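Local coordinates for protein cobalamin biosynthesis precorrin-6Y methylase (CbiE) (Archaeoglobus fulgidus, PDB 2BB3) that binds S-adenosyl-L-homocysteine and probably methylates a precorrin intermediate, using S-adenosyl-L-methionine, on the pathway to adenosylcobalamin, at residues G97-V101 and I119-S124; G177-L183 and I194-D200; R46-G52 and R89-I94; L157-R161 and V213-V217. All blocks are in the same frame, centred on the assembly; numbering follows the deposited sequence. Where two conformers were deposited one is given.

Contact 1 of 4, residues G97-V101 and I119-S124; sequences GDPMV and IEPAIS. With SAH (S-adenosyl-L-homocysteine), chain C.
Asp98 sends its CG anti to the backbone N (chi1 -169°), which carries the carboxylate off the Asp98-Val101 type I turn to Ala122; chi1 of 66° turns Ser124 OG to a water lying beside Asp98 OD2. That OG donates to the water and caps the helix 125-133, and Ser124 CB lies 3.5 Å from Asp98 CB. Asp98 OD1 accepts a weak but fairly straight bond from Ala122 N (3.3 Å). Pro99 and Ile119 run alongside one another in opposite senses, CB to CG2 3.8 Å; the chain of selenomethionine Met100 lies nearly square to Ile119, with CE 4.0 Å from CD1. The cofactor product is gripped by backbone: Asp98 N gives a hydrogen bond to SAH OXT (2.8 Å), and the SAH amino group N donates to Asp98 O (2.8 Å) and to Val101 O (3.2 Å). Gln127 of the second subunit adds a weak bond to Asp98 OD2, and Val135 of that subunit packs on Met100. The arrangement is the Gly-Asp-Pro loop of the tetrapyrrole methylases, which holds the amino acid end of the cofactor in the cleft between two domains.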
# COMPACT_ATOMS: atom_id res chain seq x y z
N GLY A 97 7.07 -7.88 -2.55
CA GLY A 97 6.27 -6.69 -2.38
C GLY A 97 6.02 -6.31 -0.93
O GLY A 97 6.95 -6.12 -0.15
N ASP A 98 4.75 -6.21 -0.58
CA ASP A 98 4.29 -5.83 0.75
C ASP A 98 3.78 -7.11 1.41
O ASP A 98 3.00 -7.86 0.79
CB ASP A 98 3.16 -4.81 0.59
CG ASP A 98 2.78 -4.12 1.87
OD1 ASP A 98 3.46 -4.28 2.89
OD2 ASP A 98 1.77 -3.39 1.85
N PRO A 99 4.22 -7.40 2.65
CA PRO A 99 3.82 -8.61 3.40
C PRO A 99 2.33 -8.76 3.70
O PRO A 99 1.81 -9.86 3.77
CB PRO A 99 4.65 -8.51 4.69
CG PRO A 99 5.78 -7.55 4.35
CD PRO A 99 5.12 -6.56 3.45
N MSE A 100 1.64 -7.64 3.89
CA MSE A 100 0.22 -7.70 4.20
C MSE A 100 -0.69 -7.48 2.98
O MSE A 100 -1.73 -6.85 3.07
CB MSE A 100 -0.10 -6.69 5.30
CG MSE A 100 0.36 -7.11 6.72
SE MSE A 100 -0.46 -8.80 7.35
CE MSE A 100 1.07 -9.93 7.01
N VAL A 101 -0.24 -7.96 1.82
CA VAL A 101 -1.04 -7.92 0.60
C VAL A 101 -0.94 -9.34 0.04
O VAL A 101 0.11 -9.74 -0.47
CB VAL A 101 -0.49 -6.95 -0.49
CG1 VAL A 101 -1.28 -7.13 -1.77
CG2 VAL A 101 -0.56 -5.49 -0.02
N ILE A 119 5.85 -7.01 11.41
CA ILE A 119 5.81 -6.79 9.98
C ILE A 119 6.43 -5.46 9.56
O ILE A 119 6.15 -4.43 10.17
CB ILE A 119 4.35 -6.78 9.46
CG1 ILE A 119 3.60 -8.03 9.96
CG2 ILE A 119 4.33 -6.64 7.94
CD1 ILE A 119 4.18 -9.32 9.49
N GLU A 120 7.28 -5.49 8.54
CA GLU A 120 7.85 -4.27 7.99
C GLU A 120 7.30 -4.14 6.58
O GLU A 120 7.61 -4.96 5.72
CB GLU A 120 9.38 -4.31 7.91
CG GLU A 120 10.00 -2.98 7.41
CD GLU A 120 9.60 -1.79 8.29
OE1 GLU A 120 9.34 -2.02 9.49
OE2 GLU A 120 9.54 -0.65 7.79
N PRO A 121 6.48 -3.10 6.32
CA PRO A 121 5.85 -2.82 5.02
C PRO A 121 6.82 -2.51 3.89
O PRO A 121 7.92 -2.05 4.12
CB PRO A 121 5.00 -1.58 5.29
CG PRO A 121 4.86 -1.54 6.79
CD PRO A 121 6.18 -2.04 7.29
N ALA A 122 6.40 -2.76 2.66
CA ALA A 122 7.20 -2.43 1.49
C ALA A 122 6.21 -2.05 0.39
O ALA A 122 5.01 -2.15 0.60
CB ALA A 122 8.05 -3.63 1.06
N ILE A 123 6.69 -1.66 -0.78
CA ILE A 123 5.80 -1.28 -1.87
C ILE A 123 5.26 -2.49 -2.63
O ILE A 123 6.01 -3.34 -3.10
CB ILE A 123 6.51 -0.27 -2.78
CG1 ILE A 123 6.55 1.07 -2.01
CG2 ILE A 123 5.80 -0.13 -4.14
CD1 ILE A 123 7.61 1.97 -2.44
N SER A 124 3.93 -2.58 -2.71
CA SER A 124 3.28 -3.71 -3.35
C SER A 124 2.97 -3.51 -4.82
O SER A 124 2.98 -2.38 -5.32
CB SER A 124 1.97 -4.06 -2.62
OG SER A 124 1.03 -3.02 -2.76
N SAH C . 3.09 -9.43 -1.55
CA SAH C . 2.95 -9.12 -2.91
CB SAH C . 1.87 -9.97 -3.58
CG SAH C . 1.91 -11.49 -3.60
SD SAH C . 0.45 -12.38 -4.09
C SAH C . 2.76 -7.65 -3.02
O SAH C . 2.86 -7.31 -4.13
OXT SAH C . 2.50 -6.96 -2.07
C5' SAH C . 1.16 -12.53 -5.71
C4' SAH C . 0.40 -11.79 -6.80
O4' SAH C . 0.69 -10.44 -6.87
C3' SAH C . 0.52 -12.34 -8.19
O3' SAH C . -0.29 -13.41 -8.44
C2' SAH C . 0.14 -11.14 -8.98
O2' SAH C . -1.20 -11.06 -9.20
C1' SAH C . 0.55 -9.99 -8.14
N9 SAH C . 1.85 -9.49 -8.54
C8 SAH C . 2.95 -9.63 -7.86
N7 SAH C . 3.93 -9.04 -8.44
C5 SAH C . 3.49 -8.51 -9.51
C6 SAH C . 4.10 -7.77 -10.47
N6 SAH C . 5.35 -7.49 -10.46
N1 SAH C . 3.37 -7.33 -11.47
C2 SAH C . 2.07 -7.62 -11.53
N3 SAH C . 1.50 -8.32 -10.59
C4 SAH C . 2.19 -8.78 -9.59
O HOH W 1 0.63 -2.39 -0.06

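Contact 2 of 4, residues G177-L183 and I194-D200; sequences GKRRVVL and IREGNAD
Strands 180-183 and 194-198 run antiparallel, 157° between their directions and 4.6 Å between axes at closest approach, with Val181/Gly197 (Val181 N to Gly197 O 2.7 Å) and Leu183/Arg195 as hydrogen-bonded pairs, Arg180/Asn198 and Val182/Glu196 as non-hydrogen-bonded ones, and a further bond from Ala199 N to Arg179 O (3.0 Å). On the side carrying Val182, both methyls are used: CG1, anti to the backbone N (chi1 177°), lies 4.0 Å from Ile194 CG2, while CG2 faces the carboxylate of Glu196. Glu196 was modelled in two conformers; in the one given, OE1 lies 3.5 Å from Arg180 NH1 but away from the plane of that group, so this charge-only salt bridge is doubtful. Replacing Val182 by an alanine would probably open a gap beside Ile194 CG2 and take away a wall of the Glu196 chain. On the other side, Leu183 CD1 sits over one face of the Arg195 guanidinium, 3.7 Å from NH1, offset toward its rim. Glu185 pairs with that NH1, and Glu203 O takes a bond from NH2. This hairpin forms one margin of the mixed sheet: strand 193-198 is outermost within the chain, and strand 180-185 joins it to strand 209-213, whose Ile211 packs on Val181 and Leu183 and whose Phe212 meets Val182.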
# COMPACT_ATOMS: atom_id res chain seq x y z
N GLY A 177 -17.56 -11.95 -17.16
CA GLY A 177 -18.39 -11.54 -18.28
C GLY A 177 -17.80 -10.81 -19.49
O GLY A 177 -16.77 -11.21 -20.05
N LYS A 178 -18.47 -9.75 -19.92
CA LYS A 178 -18.03 -8.98 -21.08
C LYS A 178 -17.43 -7.66 -20.60
O LYS A 178 -17.30 -6.70 -21.36
CB LYS A 178 -19.22 -8.71 -22.00
CG LYS A 178 -20.28 -9.81 -22.00
CD LYS A 178 -21.59 -9.33 -22.64
CE LYS A 178 -22.80 -10.13 -22.15
NZ LYS A 178 -24.08 -9.56 -22.69
N ARG A 179 -17.07 -7.63 -19.33
CA ARG A 179 -16.53 -6.42 -18.72
C ARG A 179 -15.17 -6.00 -19.24
O ARG A 179 -14.30 -6.83 -19.50
CB ARG A 179 -16.44 -6.63 -17.21
CG ARG A 179 -17.76 -6.96 -16.55
CD ARG A 179 -17.58 -6.97 -15.06
NE ARG A 179 -18.84 -7.03 -14.32
CZ ARG A 179 -19.56 -8.14 -14.14
NH1 ARG A 179 -20.69 -8.09 -13.45
NH2 ARG A 179 -19.15 -9.30 -14.66
N ARG A 180 -14.98 -4.71 -19.40
CA ARG A 180 -13.71 -4.20 -19.84
C ARG A 180 -12.72 -4.41 -18.70
O ARG A 180 -13.03 -4.13 -17.55
CB ARG A 180 -13.81 -2.70 -20.17
CG ARG A 180 -12.45 -2.06 -20.48
CD ARG A 180 -12.56 -0.62 -20.98
NE ARG A 180 -13.03 -0.55 -22.37
CZ ARG A 180 -13.03 0.56 -23.10
NH1 ARG A 180 -12.59 1.71 -22.58
NH2 ARG A 180 -13.46 0.52 -24.35
N VAL A 181 -11.55 -4.93 -19.01
CA VAL A 181 -10.56 -5.14 -17.98
C VAL A 181 -9.23 -4.59 -18.46
O VAL A 181 -9.00 -4.47 -19.66
CB VAL A 181 -10.39 -6.64 -17.61
CG1 VAL A 181 -11.72 -7.20 -17.11
CG2 VAL A 181 -9.90 -7.44 -18.80
N VAL A 182 -8.38 -4.21 -17.50
CA VAL A 182 -7.05 -3.71 -17.81
C VAL A 182 -6.13 -4.71 -17.10
O VAL A 182 -6.29 -4.97 -15.91
CB VAL A 182 -6.80 -2.28 -17.27
CG1 VAL A 182 -5.37 -1.85 -17.55
CG2 VAL A 182 -7.77 -1.29 -17.91
N LEU A 183 -5.18 -5.27 -17.85
CA LEU A 183 -4.23 -6.24 -17.33
C LEU A 183 -2.88 -5.57 -17.15
O LEU A 183 -2.32 -5.05 -18.11
CB LEU A 183 -4.08 -7.41 -18.32
CG LEU A 183 -5.35 -8.16 -18.74
CD1 LEU A 183 -5.04 -9.29 -19.71
CD2 LEU A 183 -6.04 -8.71 -17.52
N ILE A 194 0.99 -3.64 -20.34
CA ILE A 194 -0.31 -3.19 -19.88
C ILE A 194 -1.23 -3.42 -21.07
O ILE A 194 -0.97 -2.92 -22.16
CB ILE A 194 -0.31 -1.69 -19.45
CG1 ILE A 194 0.59 -1.49 -18.22
CG2 ILE A 194 -1.74 -1.25 -19.12
CD1 ILE A 194 0.50 -0.06 -17.64
N ARG A 195 -2.28 -4.21 -20.89
CA ARG A 195 -3.18 -4.51 -21.99
C ARG A 195 -4.61 -4.16 -21.63
O ARG A 195 -4.96 -4.09 -20.45
CB ARG A 195 -3.10 -6.00 -22.36
CG ARG A 195 -1.67 -6.49 -22.66
CD ARG A 195 -1.51 -7.97 -22.26
NE ARG A 195 -2.38 -8.79 -23.06
CZ ARG A 195 -2.71 -10.05 -22.80
NH1 ARG A 195 -2.24 -10.68 -21.72
NH2 ARG A 195 -3.55 -10.65 -23.62
N GLU A 196 -5.45 -3.90 -22.63
CA GLU A 196 -6.85 -3.58 -22.37
C GLU A 196 -7.74 -4.39 -23.31
O GLU A 196 -7.38 -4.67 -24.45
CB GLU A 196 -7.13 -2.08 -22.53
CG GLU A 196 -8.34 -1.63 -21.71
CD GLU A 196 -8.38 -0.13 -21.46
OE1 GLU A 196 -9.31 0.52 -21.98
OE2 GLU A 196 -7.50 0.39 -20.75
N GLY A 197 -8.93 -4.73 -22.82
CA GLY A 197 -9.84 -5.58 -23.57
C GLY A 197 -11.00 -6.06 -22.73
O GLY A 197 -11.21 -5.59 -21.62
N ASN A 198 -11.75 -7.00 -23.29
CA ASN A 198 -12.91 -7.56 -22.61
C ASN A 198 -12.61 -8.95 -22.06
O ASN A 198 -12.01 -9.78 -22.74
CB ASN A 198 -14.10 -7.57 -23.56
CG ASN A 198 -14.71 -6.19 -23.75
OD1 ASN A 198 -15.93 -6.02 -23.70
ND2 ASN A 198 -13.86 -5.19 -23.96
N ALA A 199 -13.03 -9.19 -20.83
CA ALA A 199 -12.77 -10.46 -20.18
C ALA A 199 -13.04 -11.67 -21.07
O ALA A 199 -12.34 -12.68 -20.98
CB ALA A 199 -13.58 -10.56 -18.89
N ASP A 200 -14.05 -11.57 -21.93
CA ASP A 200 -14.41 -12.68 -22.81
C ASP A 200 -13.51 -12.87 -24.03
O ASP A 200 -13.49 -13.95 -24.62
CB ASP A 200 -15.86 -12.54 -23.28
CG ASP A 200 -16.13 -11.19 -23.90
OD1 ASP A 200 -15.24 -10.65 -24.59
OD2 ASP A 200 -17.25 -10.66 -23.71

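Contact 3 of 4, residues R46-G52 and R89-I94; sequences RAEVIYG and REVAVI
Glu48 and Val49 both give their backbone N-H to Glu90 O, the former with N at 2.8 Å. Glu48 returns a side-chain bond: its OE2 accepts from Glu90 N at 3.2 Å, met from above the carboxylate plane. The same OE2 lies 3.5 Å from Glu90 OE2, like charges that may raise each other's proton affinity. Glu48 OE1 makes a long, charge-only salt bridge with Arg89 NE (4.0 Å) from above one guanidinium face. An alanine in place of Glu48 would probably leave Glu90 N without this acceptor and Arg89 without this nearby charge. The ladder continues with Ala92 N to Val49 O, Tyr51 N to Ala92 O and Ile94 N to Tyr51 O. Val49 CG1, set between N and carbonyl carbon (chi1 57°), comes a tight 3.3 Å from Val91 CG2; Tyr51 turns its ring edge to Val91, CD1 to CG1 3.8 Å; Ile50 CG2 meets Ile94 CD1 at 3.6 Å. Second-shell Glu85 of helix 76-88 holds Arg89 NH1 and Tyr51 OH; Ile82 there packs on Tyr51 and Val91, and Leu57 of helix 54-59 on Ile50 and Ile94. Such parallel neighbours, with helices over both faces, belong to the alpha-beta-alpha sandwich built on the parallel five-stranded sheet.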
# COMPACT_ATOMS: atom_id res chain seq x y z
N ARG A 46 21.02 -7.10 10.12
CA ARG A 46 21.18 -7.65 11.47
C ARG A 46 20.80 -9.13 11.54
O ARG A 46 21.33 -9.88 12.36
CB ARG A 46 20.32 -6.88 12.47
CG ARG A 46 20.69 -5.41 12.66
CD ARG A 46 21.93 -5.26 13.52
NE ARG A 46 22.43 -3.88 13.52
CZ ARG A 46 22.62 -3.15 14.61
NH1 ARG A 46 22.34 -3.65 15.81
NH2 ARG A 46 23.10 -1.91 14.51
N ALA A 47 19.86 -9.55 10.69
CA ALA A 47 19.40 -10.93 10.70
C ALA A 47 20.54 -11.95 10.65
O ALA A 47 21.59 -11.68 10.07
CB ALA A 47 18.44 -11.17 9.52
N GLU A 48 20.34 -13.10 11.30
CA GLU A 48 21.32 -14.18 11.31
C GLU A 48 20.98 -15.17 10.19
O GLU A 48 21.86 -15.75 9.58
CB GLU A 48 21.33 -14.91 12.65
CG GLU A 48 22.06 -14.16 13.76
CD GLU A 48 21.84 -14.78 15.13
OE1 GLU A 48 22.21 -15.97 15.34
OE2 GLU A 48 21.30 -14.08 16.02
N VAL A 49 19.68 -15.36 9.96
CA VAL A 49 19.22 -16.23 8.88
C VAL A 49 18.08 -15.51 8.14
O VAL A 49 17.23 -14.88 8.76
CB VAL A 49 18.76 -17.64 9.42
CG1 VAL A 49 17.65 -17.50 10.47
CG2 VAL A 49 18.30 -18.52 8.26
N ILE A 50 18.08 -15.60 6.82
CA ILE A 50 17.06 -14.94 6.02
C ILE A 50 16.28 -15.94 5.17
O ILE A 50 16.85 -16.65 4.34
CB ILE A 50 17.72 -13.90 5.07
CG1 ILE A 50 18.51 -12.88 5.89
CG2 ILE A 50 16.65 -13.19 4.24
CD1 ILE A 50 19.28 -11.88 5.05
N TYR A 51 14.97 -16.02 5.38
CA TYR A 51 14.16 -16.90 4.57
C TYR A 51 13.35 -16.09 3.57
O TYR A 51 13.04 -14.93 3.81
CB TYR A 51 13.18 -17.72 5.42
CG TYR A 51 13.86 -18.76 6.27
CD1 TYR A 51 14.29 -18.46 7.56
CD2 TYR A 51 14.05 -20.05 5.80
CE1 TYR A 51 14.90 -19.41 8.34
CE2 TYR A 51 14.67 -21.02 6.58
CZ TYR A 51 15.09 -20.69 7.85
OH TYR A 51 15.72 -21.62 8.63
N GLY A 52 13.02 -16.72 2.45
CA GLY A 52 12.24 -16.06 1.42
C GLY A 52 12.30 -16.80 0.10
O GLY A 52 13.21 -17.59 -0.14
N ARG A 89 17.80 -17.96 17.17
CA ARG A 89 18.52 -16.99 16.34
C ARG A 89 17.63 -15.88 15.78
O ARG A 89 16.41 -15.97 15.80
CB ARG A 89 19.21 -17.75 15.20
CG ARG A 89 20.10 -18.87 15.71
CD ARG A 89 20.40 -19.94 14.67
NE ARG A 89 21.55 -19.61 13.84
CZ ARG A 89 21.47 -19.02 12.65
NH1 ARG A 89 20.28 -18.70 12.15
NH2 ARG A 89 22.58 -18.76 11.96
N GLU A 90 18.27 -14.81 15.29
CA GLU A 90 17.57 -13.68 14.70
C GLU A 90 17.17 -14.05 13.27
O GLU A 90 18.02 -14.20 12.39
CB GLU A 90 18.44 -12.43 14.72
CG GLU A 90 18.60 -11.88 16.12
CD GLU A 90 19.85 -11.05 16.30
OE1 GLU A 90 20.16 -10.71 17.47
OE2 GLU A 90 20.53 -10.74 15.30
N VAL A 91 15.87 -14.19 13.07
CA VAL A 91 15.34 -14.57 11.79
C VAL A 91 14.58 -13.44 11.11
O VAL A 91 13.93 -12.62 11.76
CB VAL A 91 14.38 -15.78 11.94
CG1 VAL A 91 13.81 -16.17 10.59
CG2 VAL A 91 15.12 -16.94 12.59
N ALA A 92 14.68 -13.42 9.79
CA ALA A 92 13.99 -12.44 8.97
C ALA A 92 13.39 -13.23 7.82
O ALA A 92 14.02 -14.13 7.27
CB ALA A 92 14.94 -11.40 8.45
N VAL A 93 12.14 -12.93 7.49
CA VAL A 93 11.48 -13.58 6.39
C VAL A 93 11.17 -12.43 5.46
O VAL A 93 10.61 -11.41 5.88
CB VAL A 93 10.16 -14.25 6.81
CG1 VAL A 93 9.51 -14.93 5.62
CG2 VAL A 93 10.43 -15.28 7.91
N ILE A 94 11.56 -12.58 4.20
CA ILE A 94 11.31 -11.56 3.21
C ILE A 94 10.18 -12.03 2.32
O ILE A 94 10.19 -13.15 1.83
CB ILE A 94 12.55 -11.32 2.34
CG1 ILE A 94 13.73 -10.90 3.22
CG2 ILE A 94 12.25 -10.22 1.31
CD1 ILE A 94 14.99 -10.56 2.41

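Contact 4 of 4, residues L157-R161 and V213-V217; sequences LLKYR and VEREV
The C-terminal tail beyond strand 209-213 lies along the weakly bonded helical turn 157-160 that leads into strand 162-167, with Leu158 and Arg215 at its centre. Leu158 reaches across with CD2, which touches Glu214 O at 3.6 Å and Val213 CG1 at 4.0 Å; its carbonyl O accepts a weak, bent bond from Glu216 N (3.4 Å). Arg215 CB lies 3.3 Å from Arg161 O; chi1 of 59° and the bend at chi3 (-60°) then fold the guanidinium over the turn. Tyr160 CA lies 3.4 Å above one face of that group, offset toward the rim. NH1 is modelled implausibly near Lys159 O, so that approach is doubtful, whereas NE is buried with no partner in the model. Within the turn, Leu157 O takes bonds from both Tyr160 N and Arg161 N, and Lys159 NZ donates to Tyr160 OH (2.9 Å). Arg161 NH1 bonds to Val140 O of its own chain and NH2 to Val142 O of the second subunit. Arg179 binds Glu216 OE1 by a salt bridge. This is plain packing at one end of the mixed sheet, where the turn before strand 162-167 meets the last modelled residues after strand 209-213.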
# COMPACT_ATOMS: atom_id res chain seq x y z
N LEU A 157 -19.18 -5.98 -4.76
CA LEU A 157 -18.08 -5.02 -4.71
C LEU A 157 -18.14 -4.04 -5.87
O LEU A 157 -18.01 -2.83 -5.66
CB LEU A 157 -16.74 -5.77 -4.68
CG LEU A 157 -16.56 -6.66 -3.46
CD1 LEU A 157 -15.29 -7.47 -3.57
CD2 LEU A 157 -16.52 -5.80 -2.22
N LEU A 158 -18.37 -4.54 -7.08
CA LEU A 158 -18.43 -3.68 -8.26
C LEU A 158 -19.53 -2.64 -8.18
O LEU A 158 -19.60 -1.73 -9.01
CB LEU A 158 -18.56 -4.51 -9.53
CG LEU A 158 -17.23 -5.03 -10.08
CD1 LEU A 158 -17.50 -5.96 -11.24
CD2 LEU A 158 -16.35 -3.86 -10.53
N LYS A 159 -20.40 -2.78 -7.19
CA LYS A 159 -21.47 -1.81 -7.02
C LYS A 159 -20.90 -0.56 -6.37
O LYS A 159 -21.38 0.54 -6.64
CB LYS A 159 -22.59 -2.40 -6.17
CG LYS A 159 -23.55 -3.32 -6.93
CD LYS A 159 -24.41 -4.15 -5.98
CE LYS A 159 -25.26 -3.28 -5.05
NZ LYS A 159 -25.95 -4.10 -4.01
N TYR A 160 -19.87 -0.71 -5.55
CA TYR A 160 -19.30 0.46 -4.88
C TYR A 160 -17.80 0.69 -5.09
O TYR A 160 -17.26 1.68 -4.61
CB TYR A 160 -19.58 0.39 -3.37
CG TYR A 160 -20.79 -0.44 -3.02
CD1 TYR A 160 -20.69 -1.83 -2.89
CD2 TYR A 160 -22.04 0.16 -2.84
CE1 TYR A 160 -21.81 -2.60 -2.59
CE2 TYR A 160 -23.16 -0.60 -2.54
CZ TYR A 160 -23.04 -1.98 -2.41
OH TYR A 160 -24.16 -2.73 -2.13
N ARG A 161 -17.14 -0.21 -5.81
CA ARG A 161 -15.70 -0.10 -6.00
C ARG A 161 -15.21 -0.72 -7.28
O ARG A 161 -15.83 -1.63 -7.83
CB ARG A 161 -14.96 -0.84 -4.87
CG ARG A 161 -15.15 -0.28 -3.48
CD ARG A 161 -14.49 1.06 -3.42
NE ARG A 161 -14.73 1.75 -2.16
CZ ARG A 161 -13.87 1.77 -1.16
NH1 ARG A 161 -12.71 1.13 -1.26
NH2 ARG A 161 -14.18 2.47 -0.07
N VAL A 213 -10.72 -3.75 -12.87
CA VAL A 213 -12.10 -3.75 -13.35
C VAL A 213 -12.81 -2.51 -12.80
O VAL A 213 -13.12 -2.44 -11.60
CB VAL A 213 -12.86 -5.01 -12.86
CG1 VAL A 213 -14.15 -5.18 -13.66
CG2 VAL A 213 -11.98 -6.26 -12.97
N GLU A 214 -13.08 -1.53 -13.66
CA GLU A 214 -13.77 -0.30 -13.23
C GLU A 214 -15.16 -0.62 -12.72
O GLU A 214 -15.84 -1.49 -13.25
CB GLU A 214 -13.90 0.73 -14.37
CG GLU A 214 -12.59 1.17 -15.01
CD GLU A 214 -12.67 2.56 -15.65
OE1 GLU A 214 -11.82 2.89 -16.50
OE2 GLU A 214 -13.60 3.32 -15.27
N ARG A 215 -15.59 0.10 -11.69
CA ARG A 215 -16.91 -0.14 -11.14
C ARG A 215 -17.99 0.14 -12.16
O ARG A 215 -17.93 1.10 -12.91
CB ARG A 215 -17.13 0.69 -9.86
CG ARG A 215 -17.03 2.20 -10.01
CD ARG A 215 -17.46 2.93 -8.71
NE ARG A 215 -18.84 2.64 -8.33
CZ ARG A 215 -19.46 3.16 -7.27
NH1 ARG A 215 -20.72 2.82 -7.01
NH2 ARG A 215 -18.83 4.00 -6.46
N GLU A 216 -18.98 -0.75 -12.21
CA GLU A 216 -20.10 -0.60 -13.12
C GLU A 216 -20.99 0.44 -12.43
O GLU A 216 -21.84 0.12 -11.60
CB GLU A 216 -20.77 -1.95 -13.32
CG GLU A 216 -19.79 -2.97 -13.93
CD GLU A 216 -20.42 -4.27 -14.37
OE1 GLU A 216 -20.87 -5.05 -13.50
OE2 GLU A 216 -20.46 -4.52 -15.60
N VAL A 217 -20.74 1.70 -12.80
CA VAL A 217 -21.39 2.87 -12.22
C VAL A 217 -22.61 3.42 -12.97
O VAL A 217 -22.59 4.59 -13.41
CB VAL A 217 -20.31 3.99 -12.06
CG1 VAL A 217 -19.77 4.39 -13.42
CG2 VAL A 217 -20.86 5.17 -11.28

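How the contacts relate
From the N terminus, contact 3 is first to close, at 89-94, making neighbours of two strands of the parallel sheet after a loop holding strand 68-70 and helices 54-59 and 76-88. Contact 1 opens almost at once, at 97, and its loop ends on the outer strand 116-120 of that sheet, beside the cofactor. Contact 4 then opens at 157 and closes near the C terminus, with the hairpin of contact 2 nested inside its loop; none of the loops cross. Contacts 2 and 4 touch: contact 2 is part of the mixed sheet, and contact 4 lies beyond the ends of two of its inner strands. Contacts 3 and 4 lie on opposite sides of the chain's centre; contacts 1 and 4 also reach the second subunit.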